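Local atomic coordinates of inositol monophosphatase (PDB entry 4N81), a protein that probably hydrolyses phosphate monoesters such as inositol monophosphate with the help of magnesium. Residues His14-Asp18 against Glu125-Gly129; Pro113-Ile118 against Ala212-Ile217. One frame throughout, in Å; residues are numbered along the deposited sequence.

Contact 1 of 2, residues His14-Asp18 against Glu125-Gly129; sequences HRLAD and ERWVG
Arg-126 lays one face of its guanidinium over the methyl of Ala-17, whose CB sits below the centre of the group, 3.6 Å from NH2. The edge of the same group is turned to two polar residues of the helix. NH1 donates to ND1 of His-14 at 3.0 Å, and the bond is nearly straight (163°) and lies in the planes of both the imidazole and the guanidinium. Asp-18 is gripped end-on through one oxygen: OD1 takes NH2 at 2.8 Å, nearly in line with its C-O bond, while NH1 comes from above the carboxylate plane at 3.1 Å, completing the salt bridge. The bend of the arginine at chi3 (-62°) turns the guanidinium to meet both partners, and Asn-119 accepts from NE. With ND1 acting as acceptor, any proton on a neutral His-14 would be expected at NE2. Val-128 extends the contact, its CG2 lying 3.4 Å from CE1 of His-14. A leucine in place of Arg-126 would probably leave the Asp-18 carboxylate without its counter-charge and the His-14 ring without the bond that fixes its rotation. His-14, Ala-17 and Asp-18 occupy a single turn of helix 7-24, which, together with helix 42-61, packs on the large sheet: the outer helix-on-sheet layering of the inositol monophosphatase fold.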
loop_
_atom_site.group_PDB
_atom_site.type_symbol
_atom_site.label_atom_id
_atom_site.label_comp_id
_atom_site.label_asym_id
_atom_site.label_seq_id
_atom_site.Cartn_x
_atom_site.Cartn_y
_atom_site.Cartn_z
ATOM N N HIS A 14 -13.699 13.563 -16.152
ATOM C CA HIS A 14 -12.569 14.256 -15.550
ATOM C C HIS A 14 -13.019 15.352 -14.621
ATOM O O HIS A 14 -12.402 15.577 -13.553
ATOM C CB HIS A 14 -11.688 14.905 -16.640
ATOM C CG HIS A 14 -10.734 13.935 -17.281
ATOM N ND1 HIS A 14 -9.675 13.380 -16.597
ATOM C CD2 HIS A 14 -10.696 13.402 -18.528
ATOM C CE1 HIS A 14 -9.018 12.552 -17.396
ATOM N NE2 HIS A 14 -9.623 12.539 -18.575
ATOM N N ARG A 15 -14.097 16.039 -15.011
ATOM C CA ARG A 15 -14.596 17.098 -14.115
ATOM C C ARG A 15 -15.112 16.534 -12.787
ATOM O O ARG A 15 -14.848 17.090 -11.707
ATOM C CB ARG A 15 -15.673 17.954 -14.842
ATOM C CG ARG A 15 -16.440 18.921 -13.931
ATOM C CD ARG A 15 -16.871 20.230 -14.633
ATOM N NE ARG A 15 -18.179 20.216 -15.302
ATOM C CZ ARG A 15 -18.370 19.903 -16.588
ATOM N NH1 ARG A 15 -17.339 19.518 -17.345
ATOM N NH2 ARG A 15 -19.597 19.937 -17.118
ATOM N N LEU A 16 -15.778 15.377 -12.858
ATOM C CA LEU A 16 -16.275 14.744 -11.646
ATOM C C LEU A 16 -15.101 14.309 -10.786
ATOM O O LEU A 16 -15.111 14.469 -9.559
ATOM C CB LEU A 16 -17.147 13.535 -12.002
ATOM C CG LEU A 16 -18.403 13.864 -12.837
ATOM C CD1 LEU A 16 -19.095 12.564 -13.170
ATOM C CD2 LEU A 16 -19.370 14.778 -12.094
ATOM N N ALA A 17 -14.049 13.803 -11.423
ATOM C CA ALA A 17 -12.913 13.369 -10.616
ATOM C C ALA A 17 -12.246 14.546 -9.930
ATOM O O ALA A 17 -11.828 14.424 -8.745
ATOM C CB ALA A 17 -11.882 12.546 -11.434
ATOM N N ASP A 18 -12.188 15.682 -10.629
ATOM C CA ASP A 18 -11.572 16.887 -10.045
ATOM C C ASP A 18 -12.373 17.412 -8.854
ATOM O O ASP A 18 -11.826 17.782 -7.794
ATOM C CB ASP A 18 -11.527 18.046 -11.061
ATOM C CG ASP A 18 -10.560 17.778 -12.213
ATOM O OD1 ASP A 18 -9.730 16.845 -12.085
ATOM O OD2 ASP A 18 -10.638 18.519 -13.231
ATOM N N GLU A 125 -2.622 10.739 -9.533
ATOM C CA GLU A 125 -2.409 9.686 -10.503
ATOM C C GLU A 125 -3.799 9.337 -11.015
ATOM O O GLU A 125 -4.681 8.944 -10.223
ATOM C CB GLU A 125 -1.841 8.468 -9.772
ATOM C CG GLU A 125 -0.510 8.807 -9.052
ATOM C CD GLU A 125 0.101 7.592 -8.312
ATOM O OE1 GLU A 125 1.250 7.184 -8.641
ATOM O OE2 GLU A 125 -0.580 7.083 -7.394
ATOM N N ARG A 126 -3.962 9.398 -12.336
ATOM C CA ARG A 126 -5.275 9.228 -12.926
ATOM C C ARG A 126 -5.211 8.270 -14.123
ATOM O O ARG A 126 -4.474 8.518 -15.101
ATOM C CB ARG A 126 -5.841 10.581 -13.383
ATOM C CG ARG A 126 -7.273 10.436 -13.956
ATOM C CD ARG A 126 -7.954 11.818 -14.207
ATOM N NE ARG A 126 -8.086 12.546 -12.947
ATOM C CZ ARG A 126 -8.685 13.732 -12.801
ATOM N NH1 ARG A 126 -9.244 14.362 -13.840
ATOM N NH2 ARG A 126 -8.723 14.285 -11.593
ATOM N N TRP A 127 -5.950 7.168 -14.008
ATOM C CA TRP A 127 -6.104 6.196 -15.094
ATOM C C TRP A 127 -7.435 6.482 -15.805
ATOM O O TRP A 127 -8.435 6.662 -15.113
ATOM C CB TRP A 127 -6.250 4.802 -14.468
ATOM C CG TRP A 127 -5.002 4.191 -13.887
ATOM C CD1 TRP A 127 -4.160 3.270 -14.514
ATOM C CD2 TRP A 127 -4.454 4.426 -12.582
ATOM N NE1 TRP A 127 -3.104 2.961 -13.658
ATOM C CE2 TRP A 127 -3.278 3.622 -12.464
ATOM C CE3 TRP A 127 -4.814 5.262 -11.505
ATOM C CZ2 TRP A 127 -2.511 3.576 -11.275
ATOM C CZ3 TRP A 127 -4.039 5.229 -10.331
ATOM C CH2 TRP A 127 -2.905 4.386 -10.223
ATOM N N VAL A 128 -7.450 6.505 -17.150
ATOM C CA VAL A 128 -8.697 6.708 -17.888
ATOM C C VAL A 128 -8.817 5.602 -18.929
ATOM O O VAL A 128 -7.914 5.442 -19.769
ATOM C CB VAL A 128 -8.684 8.043 -18.652
ATOM C CG1 VAL A 128 -10.052 8.266 -19.347
ATOM C CG2 VAL A 128 -8.354 9.185 -17.676
ATOM N N GLY A 129 -9.934 4.861 -18.898
ATOM C CA GLY A 129 -10.195 3.829 -19.898
ATOM C C GLY A 129 -11.520 4.066 -20.599
ATOM O O GLY A 129 -12.471 4.602 -19.989
#

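Contact 2 of 2, residues Pro113-Ile118 against Ala212-Ile217; sequences PVLGII and AALVPI
Pro-216 places CG over one face of the Val-114/Leu-115 peptide, 3.8 Å from Leu-115 N. Further along the strand, CD1 of Ile-217 lies over Ile-118 N in the Ile-117/Ile-118 peptide, and on the same side CB of Ala-213 sits off the oxygen end, 3.6 Å from Ile-117 O. The edges of the strand's peptides are taken up by its neighbours in the sheet, through backbone hydrogen bonds of Gly-116 with Gly-129 and of Ile-117 with Ile-105. Ile-217 gets to its place because its CG1 stands beside the backbone N (chi1 -70°) and the chain then runs out extended, its CG1 passing Gly-116 O on the way.

Between the two covered peptides, Gly-116 brings its bare CA up to the carbonyl of Ala-213. The CA-H...O contact is 3.5 Å long and, at 163°, close to straight. A beta carbon on Gly-116 would fall about 2.0 Å from Ala-213 O, so the approach depends on the missing side chain.

Pro-113 and Ile-118 close the two ends. Pro-113 turns the CB-CG side of its ring to Ala-212 O, 3.1 Å from CB, and the same CB makes an apolar contact with Pro-216 CD at 3.7 Å. At the far end CG1 and CD1 of Ile-118 reach obliquely across to the apolar Leu-214 CD2 and Ile-217 CD1, with Cys-187 beside Ile-118 and Leu-214. No hydrogen bond joins the two segments, so carbon packing and the glycine contact carry the interface.

Opposite Leu-107, Val-114 and Leu-115 form a classic beta bulge. The turn and helix that follow Asp-210, a predicted magnesium ligand, are thus seated on the large sheet, in the central helical layer of the layered alpha-beta sandwich of inositol monophosphatases.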
loop_
_atom_site.group_PDB
_atom_site.type_symbol
_atom_site.label_atom_id
_atom_site.label_comp_id
_atom_site.label_asym_id
_atom_site.label_seq_id
_atom_site.Cartn_x
_atom_site.Cartn_y
_atom_site.Cartn_z
ATOM N N PRO A 113 -19.680 -1.642 -18.411
ATOM C CA PRO A 113 -18.892 -0.398 -18.361
ATOM C C PRO A 113 -18.346 -0.047 -19.717
ATOM O O PRO A 113 -17.807 -0.925 -20.400
ATOM C CB PRO A 113 -17.710 -0.757 -17.440
ATOM C CG PRO A 113 -18.228 -1.900 -16.581
ATOM C CD PRO A 113 -19.196 -2.670 -17.479
ATOM N N VAL A 114 -18.420 1.224 -20.080
ATOM C CA VAL A 114 -17.833 1.679 -21.343
ATOM C C VAL A 114 -16.822 2.814 -21.094
ATOM O O VAL A 114 -16.067 3.198 -21.999
ATOM C CB VAL A 114 -18.886 2.145 -22.336
ATOM C CG1 VAL A 114 -19.835 0.971 -22.696
ATOM C CG2 VAL A 114 -19.670 3.324 -21.750
ATOM N N LEU A 115 -16.771 3.324 -19.862
ATOM C CA LEU A 115 -15.785 4.393 -19.568
ATOM C C LEU A 115 -15.457 4.293 -18.100
ATOM O O LEU A 115 -16.357 4.047 -17.320
ATOM C CB LEU A 115 -16.479 5.771 -19.861
ATOM C CG LEU A 115 -15.840 7.129 -19.585
ATOM C CD1 LEU A 115 -16.782 8.160 -20.265
ATOM C CD2 LEU A 115 -15.724 7.474 -18.146
ATOM N N GLY A 116 -14.193 4.492 -17.713
ATOM C CA GLY A 116 -13.845 4.395 -16.307
ATOM C C GLY A 116 -12.678 5.309 -15.988
ATOM O O GLY A 116 -11.756 5.444 -16.791
ATOM N N ILE A 117 -12.695 5.917 -14.808
ATOM C CA ILE A 117 -11.545 6.659 -14.305
ATOM C C ILE A 117 -11.246 6.129 -12.905
ATOM O O ILE A 117 -12.203 5.893 -12.093
ATOM C CB ILE A 117 -11.841 8.204 -14.250
ATOM C CG1 ILE A 117 -11.839 8.796 -15.675
ATOM C CG2 ILE A 117 -10.781 8.942 -13.411
ATOM C CD1 ILE A 117 -12.013 10.327 -15.731
ATOM N N ILE A 118 -9.948 5.921 -12.638
ATOM C CA ILE A 118 -9.450 5.795 -11.261
ATOM C C ILE A 118 -8.654 7.056 -10.993
ATOM O O ILE A 118 -7.717 7.360 -11.738
ATOM C CB ILE A 118 -8.439 4.619 -11.072
ATOM C CG1 ILE A 118 -9.100 3.231 -11.351
ATOM C CG2 ILE A 118 -7.878 4.643 -9.641
ATOM C CD1 ILE A 118 -8.014 2.108 -11.719
ATOM N N ALA A 212 -16.824 -1.403 -11.724
ATOM C CA ALA A 212 -17.313 -0.898 -13.006
ATOM C C ALA A 212 -16.232 -0.080 -13.713
ATOM O O ALA A 212 -15.970 -0.306 -14.895
ATOM C CB ALA A 212 -18.589 -0.012 -12.804
ATOM N N ALA A 213 -15.602 0.865 -13.002
ATOM C CA ALA A 213 -14.589 1.751 -13.670
ATOM C C ALA A 213 -13.349 0.948 -14.096
ATOM O O ALA A 213 -12.597 1.371 -15.001
ATOM C CB ALA A 213 -14.146 2.886 -12.709
ATOM N N LEU A 214 -13.072 -0.134 -13.373
ATOM C CA LEU A 214 -11.808 -0.834 -13.617
ATOM C C LEU A 214 -11.796 -1.555 -14.949
ATOM O O LEU A 214 -10.725 -1.730 -15.580
ATOM C CB LEU A 214 -11.564 -1.863 -12.520
ATOM C CG LEU A 214 -11.706 -1.334 -11.083
ATOM C CD1 LEU A 214 -11.546 -2.480 -10.149
ATOM C CD2 LEU A 214 -10.668 -0.230 -10.787
ATOM N N VAL A 215 -12.965 -2.071 -15.330
ATOM C CA VAL A 215 -12.927 -2.922 -16.543
ATOM C C VAL A 215 -12.379 -2.240 -17.851
ATOM O O VAL A 215 -11.493 -2.784 -18.517
ATOM C CB VAL A 215 -14.349 -3.602 -16.811
ATOM C CG1 VAL A 215 -14.305 -4.551 -18.065
ATOM C CG2 VAL A 215 -14.837 -4.381 -15.544
ATOM N N PRO A 216 -12.907 -1.063 -18.231
ATOM C CA PRO A 216 -12.383 -0.395 -19.438
ATOM C C PRO A 216 -10.909 -0.050 -19.319
ATOM O O PRO A 216 -10.191 -0.047 -20.324
ATOM C CB PRO A 216 -13.239 0.889 -19.548
ATOM C CG PRO A 216 -14.419 0.640 -18.693
ATOM C CD PRO A 216 -14.012 -0.299 -17.616
ATOM N N ILE A 217 -10.469 0.256 -18.099
ATOM C CA ILE A 217 -9.073 0.670 -17.896
ATOM C C ILE A 217 -8.148 -0.527 -18.114
ATOM O O ILE A 217 -7.229 -0.464 -18.932
ATOM C CB ILE A 217 -8.895 1.232 -16.457
ATOM C CG1 ILE A 217 -9.642 2.582 -16.377
ATOM C CG2 ILE A 217 -7.392 1.308 -16.017
ATOM C CD1 ILE A 217 -9.716 3.109 -14.897
#

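How the contacts relate
Contacts 1 and 2 use the two sides of one sheet and have their centres about 11 Å apart. Their strands are consecutive and antiparallel: Gly-129 N lies 2.8 Å from Gly-116 O and Trp-127 N 2.9 Å from Ile-118 O, both probable hydrogen bonds. Ile-117, pointing away from 212-217, sends CD1 to within 3.7 Å of His-14 N, so the strand of contact 2 also packs against the helix of contact 1. Contact 2 is nearer the predicted magnesium site: the side chain of Leu-214 is about 6 Å from those of Asp-89 and Asp-210, whereas that of Ala-17 is about 11 Å from that of Asp-86.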